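Local coordinates for putative ketosteroid isomerase (Parabacteroides distasonis ATCC 8503, PDB 3KE7), which is of unproven function but, with its SnoaL-like NTF2 fold, may be a ketosteroid isomerase acting on a small hydrophobic ligand, at residues P71-P80 with T92-S100; V103-V111 with I122-V130. All coordinates share one frame; numbering follows the deposited sequence. Where two conformers were deposited one is given.

Contact 1: residues P71-P80 with T92-S100. With BCN (bicine), chain F.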
loop_
_atom_site.group_PDB
_atom_site.type_symbol
_atom_site.label_atom_id
_atom_site.label_comp_id
_atom_site.label_asym_id
_atom_site.label_seq_id
_atom_site.Cartn_x
_atom_site.Cartn_y
_atom_site.Cartn_z
ATOM N N PRO B 71 5.899 -19.062 -7.362
ATOM C CA PRO B 71 6.639 -18.887 -8.606
ATOM C C PRO B 71 8.127 -19.178 -8.447
ATOM O O PRO B 71 8.797 -19.402 -9.436
ATOM C CB PRO B 71 6.408 -17.409 -8.938
ATOM C CG PRO B 71 6.285 -16.770 -7.610
ATOM C CD PRO B 71 5.561 -17.775 -6.738
ATOM N N ALA B 72 8.631 -19.146 -7.204
ATOM C CA ALA B 72 10.058 -19.319 -6.941
ATOM C C ALA B 72 10.359 -20.074 -5.640
ATOM O O ALA B 72 9.777 -19.801 -4.563
ATOM C CB ALA B 72 10.751 -17.933 -6.889
ATOM N N ASP B 73 11.294 -21.010 -5.741
ATOM C CA ASP B 73 11.833 -21.659 -4.568
ATOM C C ASP B 73 12.640 -20.691 -3.785
ATOM O O ASP B 73 12.609 -20.724 -2.569
ATOM C CB ASP B 73 12.752 -22.835 -4.925
ATOM C CG ASP B 73 12.046 -24.152 -4.928
ATOM O OD1 ASP B 73 11.078 -24.315 -4.152
ATOM O OD2 ASP B 73 12.470 -25.042 -5.697
ATOM N N HIS B 74 13.415 -19.840 -4.458
ATOM C CA HIS B 74 14.236 -18.890 -3.718
ATOM C C HIS B 74 13.913 -17.414 -3.988
ATOM O O HIS B 74 13.561 -17.012 -5.107
ATOM C CB HIS B 74 15.712 -19.160 -3.915
ATOM C CG HIS B 74 16.578 -18.362 -2.993
ATOM N ND1 HIS B 74 16.423 -18.391 -1.624
ATOM C CD2 HIS B 74 17.587 -17.500 -3.240
ATOM C CE1 HIS B 74 17.305 -17.579 -1.067
ATOM N NE2 HIS B 74 18.021 -17.023 -2.027
ATOM N N PHE B 75 14.030 -16.635 -2.919
ATOM C CA PHE B 75 13.742 -15.210 -2.929
ATOM C C PHE B 75 14.415 -14.577 -1.743
ATOM O O PHE B 75 14.657 -15.237 -0.756
ATOM C CB PHE B 75 12.219 -14.954 -2.901
ATOM C CG PHE B 75 11.487 -15.538 -1.687
ATOM C CD1 PHE B 75 11.559 -14.926 -0.438
ATOM C CD2 PHE B 75 10.680 -16.675 -1.819
ATOM C CE1 PHE B 75 10.841 -15.448 0.674
ATOM C CE2 PHE B 75 9.988 -17.204 -0.722
ATOM C CZ PHE B 75 10.067 -16.578 0.529
ATOM N N ASP B 76 14.747 -13.278 -1.865
ATOM C CA ASP B 76 15.368 -12.486 -0.805
ATOM C C ASP B 76 14.428 -11.308 -0.478
ATOM O O ASP B 76 14.140 -10.493 -1.376
ATOM C CB ASP B 76 16.696 -11.852 -1.261
ATOM C CG ASP B 76 17.770 -12.875 -1.617
ATOM O OD1 ASP B 76 17.866 -13.934 -0.952
ATOM O OD2 ASP B 76 18.548 -12.585 -2.554
HETATM N N MSE B 77 14.030 -11.182 0.795
HETATM C CA MSE B 77 13.200 -10.059 1.258
HETATM C C MSE B 77 14.100 -8.936 1.768
HETATM O O MSE B 77 14.798 -9.073 2.779
HETATM C CB MSE B 77 12.182 -10.509 2.315
HETATM C CG MSE B 77 11.343 -9.357 2.888
HETATM SE SE MSE B 77 9.947 -10.001 4.111
HETATM C CE MSE B 77 8.774 -10.960 2.859
ATOM N N ILE B 78 14.013 -7.771 1.114
ATOM C CA ILE B 78 14.922 -6.688 1.306
ATOM C C ILE B 78 14.352 -5.570 2.168
ATOM O O ILE B 78 13.284 -5.032 1.833
ATOM C CB ILE B 78 15.296 -6.138 -0.095
ATOM C CG1 ILE B 78 16.009 -7.237 -0.913
ATOM C CG2 ILE B 78 16.145 -4.903 0.012
ATOM C CD1 ILE B 78 16.032 -6.997 -2.417
ATOM N N ARG B 79 15.003 -5.302 3.309
ATOM C CA ARG B 79 14.642 -4.234 4.278
ATOM C C ARG B 79 13.143 -4.198 4.639
ATOM O O ARG B 79 12.504 -3.204 4.565
ATOM C CB ARG B 79 15.081 -2.861 3.779
ATOM C CG ARG B 79 16.575 -2.761 3.365
ATOM C CD ARG B 79 17.104 -1.299 3.409
ATOM N NE ARG B 79 16.163 -0.326 2.831
ATOM C CZ ARG B 79 16.067 -0.010 1.542
ATOM N NH1 ARG B 79 16.855 -0.557 0.653
ATOM N NH2 ARG B 79 15.134 0.842 1.139
ATOM N N PRO B 80 12.602 -5.330 5.071
ATOM C CA PRO B 80 11.214 -5.251 5.450
ATOM C C PRO B 80 10.993 -4.301 6.627
ATOM O O PRO B 80 11.783 -4.330 7.638
ATOM C CB PRO B 80 10.888 -6.690 5.868
ATOM C CG PRO B 80 12.201 -7.324 6.274
ATOM C CD PRO B 80 13.209 -6.652 5.315
ATOM N N THR B 92 6.072 -3.289 4.391
ATOM C CA THR B 92 6.637 -2.866 3.105
ATOM C C THR B 92 7.995 -3.537 2.923
ATOM O O THR B 92 8.782 -3.692 3.879
ATOM C CB THR B 92 6.782 -1.336 2.981
ATOM O OG1 THR B 92 7.491 -0.847 4.110
ATOM C CG2 THR B 92 5.391 -0.668 2.947
ATOM N N PHE B 93 8.301 -3.944 1.695
ATOM C CA PHE B 93 9.559 -4.579 1.416
ATOM C C PHE B 93 9.814 -4.595 -0.095
ATOM O O PHE B 93 8.891 -4.357 -0.906
ATOM C CB PHE B 93 9.605 -6.017 1.987
ATOM C CG PHE B 93 8.529 -6.969 1.470
ATOM C CD1 PHE B 93 7.290 -7.011 2.078
ATOM C CD2 PHE B 93 8.793 -7.868 0.434
ATOM C CE1 PHE B 93 6.299 -7.883 1.622
ATOM C CE2 PHE B 93 7.825 -8.759 -0.010
ATOM C CZ PHE B 93 6.557 -8.732 0.588
ATOM N N ASN B 94 11.055 -4.928 -0.431
ATOM C CA ASN B 94 11.416 -5.297 -1.761
ATOM C C ASN B 94 11.688 -6.791 -1.754
ATOM O O ASN B 94 12.033 -7.351 -0.690
ATOM C CB ASN B 94 12.609 -4.462 -2.244
ATOM C CG ASN B 94 12.190 -3.066 -2.588
ATOM O OD1 ASN B 94 12.279 -2.156 -1.770
ATOM N ND2 ASN B 94 11.572 -2.927 -3.766
ATOM N N LEU B 95 11.521 -7.428 -2.890
ATOM C CA LEU B 95 11.709 -8.864 -2.970
ATOM C C LEU B 95 12.405 -9.238 -4.242
ATOM O O LEU B 95 11.934 -8.908 -5.308
ATOM C CB LEU B 95 10.356 -9.576 -2.943
ATOM C CG LEU B 95 10.374 -11.133 -2.779
ATOM C CD1 LEU B 95 10.692 -11.464 -1.361
ATOM C CD2 LEU B 95 9.011 -11.724 -3.151
ATOM N N ASP B 96 13.549 -9.918 -4.139
ATOM C CA ASP B 96 14.186 -10.514 -5.331
ATOM C C ASP B 96 13.707 -12.017 -5.435
ATOM O O ASP B 96 13.972 -12.767 -4.555
ATOM C CB ASP B 96 15.709 -10.440 -5.224
ATOM C CG ASP B 96 16.271 -9.033 -5.397
ATOM O OD1 ASP B 96 15.553 -8.092 -5.797
ATOM O OD2 ASP B 96 17.471 -8.883 -5.090
ATOM N N SER B 97 12.932 -12.332 -6.469
ATOM C CA SER B 97 12.342 -13.657 -6.717
ATOM C C SER B 97 13.130 -14.335 -7.823
ATOM O O SER B 97 13.070 -13.894 -8.977
ATOM C CB SER B 97 10.877 -13.489 -7.166
ATOM O OG SER B 97 10.189 -14.729 -7.324
ATOM N N TYR B 98 13.770 -15.443 -7.485
ATOM C CA TYR B 98 14.601 -16.202 -8.439
ATOM C C TYR B 98 13.804 -17.310 -9.139
ATOM O O TYR B 98 13.535 -18.353 -8.548
ATOM C CB TYR B 98 15.793 -16.768 -7.702
ATOM C CG TYR B 98 16.766 -15.695 -7.268
ATOM C CD1 TYR B 98 16.571 -14.965 -6.085
ATOM C CD2 TYR B 98 17.872 -15.383 -8.054
ATOM C CE1 TYR B 98 17.447 -13.977 -5.703
ATOM C CE2 TYR B 98 18.753 -14.388 -7.680
ATOM C CZ TYR B 98 18.541 -13.686 -6.512
ATOM O OH TYR B 98 19.421 -12.701 -6.155
ATOM N N LEU B 99 13.373 -17.032 -10.373
ATOM C CA LEU B 99 12.663 -18.014 -11.196
ATOM C C LEU B 99 13.734 -18.820 -11.955
ATOM O O LEU B 99 14.329 -18.305 -12.918
ATOM C CB LEU B 99 11.698 -17.323 -12.189
ATOM C CG LEU B 99 10.672 -16.306 -11.646
ATOM C CD1 LEU B 99 9.644 -15.956 -12.722
ATOM C CD2 LEU B 99 9.965 -16.823 -10.409
ATOM N N SER B 100 13.989 -20.053 -11.494
ATOM C CA SER B 100 15.025 -20.956 -12.068
ATOM C C SER B 100 16.322 -20.191 -12.401
ATOM O O SER B 100 17.174 -20.011 -11.520
ATOM C CB SER B 100 14.491 -21.727 -13.287
HETATM N N1 BCN F . 3.966 -12.902 -6.482
HETATM C C1 BCN F . 2.980 -12.635 -7.538
HETATM C C2 BCN F . 3.430 -13.272 -8.865
HETATM O O21 BCN F . 2.834 -12.996 -9.928
HETATM O O22 BCN F . 4.400 -14.062 -8.846
HETATM C C3 BCN F . 3.306 -13.067 -5.175
HETATM C C4 BCN F . 2.759 -14.486 -5.024
HETATM O O4 BCN F . 3.839 -15.366 -5.375
HETATM C C5 BCN F . 4.881 -11.774 -6.432
HETATM C C6 BCN F . 6.169 -12.185 -5.767
HETATM O O6 BCN F . 6.651 -13.433 -6.334
HETATM O O HOH W 1 19.128 -10.824 -4.298
HETATM O O HOH W 2 13.062 -2.386 0.807
#
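Phe93 meets Met77, a selenomethionine, near one end of an antiparallel strand pair. The methyl CE stands over the centre of the Phe93 ring, 3.8 Å from its centroid, and SE lies over the same face, a Met-aromatic contact. The bend at chi3 (-68°) folds the Met77 chain back across that face, while Leu27 of helix 15-28 also packs on Met77. Asn94 pairs with Ile78 through two nearly straight backbone bonds, Ile78 N to Asn94 O (2.7 Å) and the longer Asn94 N to Ile78 O (3.2 Å). A water donates to both Ile78 O and Asn94 OD1. The Asn94 amide is further fixed by Asn107 and by Lys53 of the second subunit. Leu95 reaches with CD1 to CD1 of Phe75 (3.7 Å), while its other branch, CD2, turns to the bicine. Asp96 exchanges two backbone bonds with Asp76, and its carboxylate lies against the methyl CD1 of Ile78. A second water donates to Asp76 OD2 and to Asp96 OD2 (2.7 Å from the water O) and accepts from Tyr98 OH. Ser97 OG touches CB of Ala72 at 3.3 Å, on the bicine side of the sheet. Asp76 OD2 approaches the Tyr98 ring edge at CE1. Leu99 closes the row, with CD2 against CB of Ala72 (3.8 Å) and the ring of Pro71. The face of Phe75, Met77 and Leu95 is largely apolar, beside helix 15-28 and the ligand; on the face of Asp76, Asp96 and Tyr98 the shared water, together with the salt bridge from Lys105 to Asp96, would probably ease the repulsion between two carboxylates whose OD2 atoms, on Asp76 and Asp96, are 4.6 Å apart.

Contact 2: residues V103-V111 with I122-V130; sequences VIKWNCTEV and IIQTHWSYV. With BCN (bicine), chain F.
Trp106 and Trp127 meet at about a right angle, the edge of Trp127 turned to the face of Trp106 with 5.4 Å between the centroids of the Trp106 five-membered and Trp127 six-membered rings, and both indoles lay a face against the bicine. BCN C5 sits over the centre of Trp127 and nearer the rim of Trp106. Behind Trp127, on the face away from the ligand, Cys108 SG is centred 3.6 Å from the six-membered ring centroid, only 6° off the normal; chi1 of -172° swings the sulfur opposite its own backbone N and under the indole. Trp106 is likewise backed by Ile104 CG2 and by Tyr129, whose CE1 lies 3.7 Å from Trp106 CH2. Replacing Trp106 by an alanine would probably leave the bicine carbons without one of their two aromatic walls and the Trp127 edge and Tyr129 ring without their common neighbour. Further along, Thr125 OG1 donates to the syn lone pair of Glu110 OE1 (2.6 Å). A water donates to Glu110 OE2 and accepts from Trp127 NE1 (2.9 Å from the water O), lying in the plane of the indole at its edge. The opposite face, with Thr109, Gln124, His126 and Ser128, meets the second subunit: Ser128 bonds its His126, and Thr109 its Gln124. Five good backbone bonds tie Asn107, Thr109 and Val111 to Ser128, His126 and Gln124; Val111 O takes Ile123 N at 2.8 Å and, weakly, Gln124 N. Ile123 and Gln124 thus both face Val111, a classic beta bulge in a hairpin whose inner face lines the ligand pocket, consistent with the curved sheet of the NTF2-like fold.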
loop_
_atom_site.group_PDB
_atom_site.type_symbol
_atom_site.label_atom_id
_atom_site.label_comp_id
_atom_site.label_asym_id
_atom_site.label_seq_id
_atom_site.Cartn_x
_atom_site.Cartn_y
_atom_site.Cartn_z
ATOM N N VAL B 103 15.465 -13.618 -12.467
ATOM C CA VAL B 103 15.123 -12.945 -11.216
ATOM C C VAL B 103 14.129 -11.841 -11.463
ATOM O O VAL B 103 14.337 -10.984 -12.341
ATOM C CB VAL B 103 16.347 -12.309 -10.578
ATOM C CG1 VAL B 103 15.983 -11.756 -9.188
ATOM C CG2 VAL B 103 17.465 -13.308 -10.510
ATOM N N ILE B 104 13.051 -11.829 -10.677
ATOM C CA ILE B 104 12.119 -10.735 -10.748
ATOM C C ILE B 104 12.288 -9.911 -9.469
ATOM O O ILE B 104 12.297 -10.447 -8.365
ATOM C CB ILE B 104 10.638 -11.164 -10.889
ATOM C CG1 ILE B 104 10.427 -12.059 -12.102
ATOM C CG2 ILE B 104 9.734 -9.886 -11.018
ATOM C CD1 ILE B 104 8.966 -12.533 -12.252
ATOM N N LYS B 105 12.493 -8.611 -9.650
ATOM C CA LYS B 105 12.607 -7.674 -8.521
ATOM C C LYS B 105 11.259 -6.972 -8.308
ATOM O O LYS B 105 10.725 -6.357 -9.228
ATOM C CB LYS B 105 13.735 -6.648 -8.777
ATOM C CG LYS B 105 15.145 -7.240 -8.973
ATOM C CD LYS B 105 16.143 -6.140 -9.266
ATOM C CE LYS B 105 16.405 -5.306 -8.001
ATOM N NZ LYS B 105 17.104 -6.090 -6.939
ATOM N N TRP B 106 10.766 -7.053 -7.073
ATOM C CA TRP B 106 9.459 -6.557 -6.704
ATOM C C TRP B 106 9.508 -5.516 -5.583
ATOM O O TRP B 106 10.376 -5.533 -4.747
ATOM C CB TRP B 106 8.601 -7.707 -6.152
ATOM C CG TRP B 106 8.290 -8.838 -7.073
ATOM C CD1 TRP B 106 8.996 -10.010 -7.194
ATOM C CD2 TRP B 106 7.172 -8.949 -7.958
ATOM N NE1 TRP B 106 8.387 -10.840 -8.105
ATOM C CE2 TRP B 106 7.255 -10.221 -8.578
ATOM C CE3 TRP B 106 6.083 -8.124 -8.259
ATOM C CZ2 TRP B 106 6.309 -10.666 -9.506
ATOM C CZ3 TRP B 106 5.148 -8.575 -9.189
ATOM C CH2 TRP B 106 5.270 -9.834 -9.792
ATOM N N ASN B 107 8.515 -4.633 -5.643
ATOM C CA ASN B 107 8.075 -3.753 -4.558
ATOM C C ASN B 107 6.787 -4.391 -3.988
ATOM O O ASN B 107 5.953 -4.908 -4.744
ATOM C CB ASN B 107 7.659 -2.401 -5.120
ATOM C CG ASN B 107 8.748 -1.694 -5.868
ATOM O OD1 ASN B 107 9.842 -1.458 -5.335
ATOM N ND2 ASN B 107 8.438 -1.271 -7.104
ATOM N N CYS B 108 6.605 -4.308 -2.682
ATOM C CA CYS B 108 5.393 -4.803 -2.062
ATOM C C CYS B 108 4.943 -4.001 -0.850
ATOM O O CYS B 108 5.756 -3.727 0.057
ATOM C CB CYS B 108 5.555 -6.263 -1.655
ATOM S SG CYS B 108 4.003 -7.043 -1.066
ATOM N N THR B 109 3.651 -3.685 -0.833
ATOM C CA THR B 109 2.982 -3.192 0.341
ATOM C C THR B 109 1.868 -4.168 0.714
ATOM O O THR B 109 0.957 -4.412 -0.103
ATOM C CB THR B 109 2.356 -1.838 0.114
ATOM O OG1 THR B 109 3.349 -0.931 -0.348
ATOM C CG2 THR B 109 1.680 -1.298 1.410
ATOM N N GLU B 110 1.882 -4.667 1.931
ATOM C CA GLU B 110 0.808 -5.463 2.485
ATOM C C GLU B 110 0.243 -4.693 3.676
ATOM O O GLU B 110 1.027 -4.126 4.479
ATOM C CB GLU B 110 1.291 -6.838 3.002
ATOM C CG GLU B 110 2.007 -7.688 2.040
ATOM C CD GLU B 110 1.087 -8.439 1.107
ATOM O OE1 GLU B 110 -0.092 -8.065 1.022
ATOM O OE2 GLU B 110 1.550 -9.434 0.456
ATOM N N VAL B 111 -1.080 -4.622 3.794
ATOM C CA VAL B 111 -1.688 -4.101 5.008
ATOM C C VAL B 111 -2.426 -5.278 5.676
ATOM O O VAL B 111 -3.300 -5.871 5.079
ATOM C CB VAL B 111 -2.648 -2.982 4.757
ATOM C CG1 VAL B 111 -3.195 -2.490 6.112
ATOM C CG2 VAL B 111 -1.949 -1.812 4.013
ATOM N N ILE B 122 -4.694 -10.121 5.737
ATOM C CA ILE B 122 -4.361 -9.136 4.734
ATOM C C ILE B 122 -5.660 -8.476 4.203
ATOM O O ILE B 122 -6.593 -9.145 3.754
ATOM C CB ILE B 122 -3.569 -9.759 3.568
ATOM C CG1 ILE B 122 -2.210 -10.237 4.073
ATOM C CG2 ILE B 122 -3.385 -8.754 2.415
ATOM C CD1 ILE B 122 -1.440 -11.071 3.039
ATOM N N ILE B 123 -5.676 -7.141 4.270
ATOM C CA ILE B 123 -6.753 -6.341 3.739
ATOM C C ILE B 123 -6.333 -5.554 2.491
ATOM O O ILE B 123 -7.180 -5.062 1.780
ATOM C CB ILE B 123 -7.393 -5.397 4.764
ATOM C CG1 ILE B 123 -6.453 -4.308 5.212
ATOM C CG2 ILE B 123 -7.827 -6.236 5.979
ATOM C CD1 ILE B 123 -7.181 -3.160 5.967
ATOM N N GLN B 124 -5.054 -5.481 2.207
ATOM C CA GLN B 124 -4.583 -4.811 0.996
ATOM C C GLN B 124 -3.243 -5.354 0.585
ATOM O O GLN B 124 -2.351 -5.505 1.416
ATOM C CB GLN B 124 -4.469 -3.290 1.225
ATOM C CG GLN B 124 -4.188 -2.474 -0.030
ATOM C CD GLN B 124 -2.758 -2.449 -0.556
ATOM O OE1 GLN B 124 -2.571 -2.073 -1.689
ATOM N NE2 GLN B 124 -1.738 -2.845 0.289
ATOM N N THR B 125 -3.074 -5.582 -0.718
ATOM C CA THR B 125 -1.825 -6.072 -1.289
ATOM C C THR B 125 -1.536 -5.250 -2.532
ATOM O O THR B 125 -2.424 -5.053 -3.395
ATOM C CB THR B 125 -1.938 -7.548 -1.707
ATOM O OG1 THR B 125 -2.196 -8.341 -0.546
ATOM C CG2 THR B 125 -0.718 -7.990 -2.445
ATOM N N HIS B 126 -0.312 -4.756 -2.637
ATOM C CA HIS B 126 0.153 -4.042 -3.822
ATOM C C HIS B 126 1.529 -4.565 -4.191
ATOM O O HIS B 126 2.508 -4.308 -3.498
ATOM C CB HIS B 126 0.214 -2.520 -3.568
ATOM C CG HIS B 126 0.338 -1.673 -4.816
ATOM N ND1 HIS B 126 -0.221 -0.403 -4.892
ATOM C CD2 HIS B 126 1.013 -1.861 -5.984
ATOM C CE1 HIS B 126 0.107 0.132 -6.069
ATOM N NE2 HIS B 126 0.796 -0.748 -6.769
ATOM N N TRP B 127 1.588 -5.341 -5.293
ATOM C CA TRP B 127 2.816 -5.834 -5.859
ATOM C C TRP B 127 3.143 -5.011 -7.089
ATOM O O TRP B 127 2.258 -4.789 -7.932
ATOM C CB TRP B 127 2.683 -7.301 -6.319
ATOM C CG TRP B 127 2.631 -8.303 -5.222
ATOM C CD1 TRP B 127 1.554 -8.914 -4.720
ATOM C CD2 TRP B 127 3.758 -8.783 -4.478
ATOM N NE1 TRP B 127 1.926 -9.777 -3.714
ATOM C CE2 TRP B 127 3.284 -9.726 -3.560
ATOM C CE3 TRP B 127 5.125 -8.562 -4.560
ATOM C CZ2 TRP B 127 4.128 -10.388 -2.663
ATOM C CZ3 TRP B 127 5.987 -9.249 -3.705
ATOM C CH2 TRP B 127 5.476 -10.137 -2.746
ATOM N N SER B 128 4.385 -4.542 -7.218
ATOM C CA SER B 128 4.795 -3.892 -8.467
ATOM C C SER B 128 6.207 -4.324 -8.812
ATOM O O SER B 128 6.982 -4.748 -7.931
ATOM C CB SER B 128 4.636 -2.361 -8.390
ATOM O OG SER B 128 5.529 -1.752 -7.486
ATOM N N TYR B 129 6.578 -4.176 -10.095
ATOM C CA TYR B 129 7.957 -4.438 -10.492
ATOM C C TYR B 129 8.844 -3.281 -10.099
ATOM O O TYR B 129 8.452 -2.147 -10.152
ATOM C CB TYR B 129 8.077 -4.601 -11.997
ATOM C CG TYR B 129 7.290 -5.737 -12.584
ATOM C CD1 TYR B 129 7.428 -7.013 -12.103
ATOM C CD2 TYR B 129 6.485 -5.529 -13.715
ATOM C CE1 TYR B 129 6.744 -8.093 -12.702
ATOM C CE2 TYR B 129 5.801 -6.607 -14.317
ATOM C CZ TYR B 129 5.925 -7.856 -13.768
ATOM O OH TYR B 129 5.283 -8.931 -14.357
ATOM N N VAL B 130 10.089 -3.609 -9.774
ATOM C CA VAL B 130 11.115 -2.603 -9.542
ATOM C C VAL B 130 11.575 -2.087 -10.901
ATOM O O VAL B 130 12.030 -2.873 -11.759
ATOM C CB VAL B 130 12.331 -3.168 -8.792
ATOM C CG1 VAL B 130 13.543 -2.197 -8.813
ATOM C CG2 VAL B 130 11.975 -3.526 -7.318
HETATM N N1 BCN F . 3.966 -12.902 -6.482
HETATM C C1 BCN F . 2.980 -12.635 -7.538
HETATM C C2 BCN F . 3.430 -13.272 -8.865
HETATM O O21 BCN F . 2.834 -12.996 -9.928
HETATM O O22 BCN F . 4.400 -14.062 -8.846
HETATM C C3 BCN F . 3.306 -13.067 -5.175
HETATM C C4 BCN F . 2.759 -14.486 -5.024
HETATM O O4 BCN F . 3.839 -15.366 -5.375
HETATM C C5 BCN F . 4.881 -11.774 -6.432
HETATM C C6 BCN F . 6.169 -12.185 -5.767
HETATM O O6 BCN F . 6.651 -13.433 -6.334
HETATM O O HOH W 3 0.575 -11.046 -1.493
#

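In the fold
Contact 2 is the buried, central pairing, whereas contact 1 lies nearer the rim of the same sheet, with several exposed side chains. Strands 88-99 and 102-114 are neighbours, so the two hairpins join into one continuous surface: Ser97 O receives Ile104 N, and the side chains of Leu99 and Ile104 pack together. Both contacts touch the bicine, contact 2 with broad indole faces and contact 1 with smaller groups from Pro71, Leu95 and Ser97. On the reverse face, contact 2 forms polar bonds with the second subunit; contact 1 reaches that subunit through Asn94 and Arg79, and has carboxylates and a shared water midway along the strands.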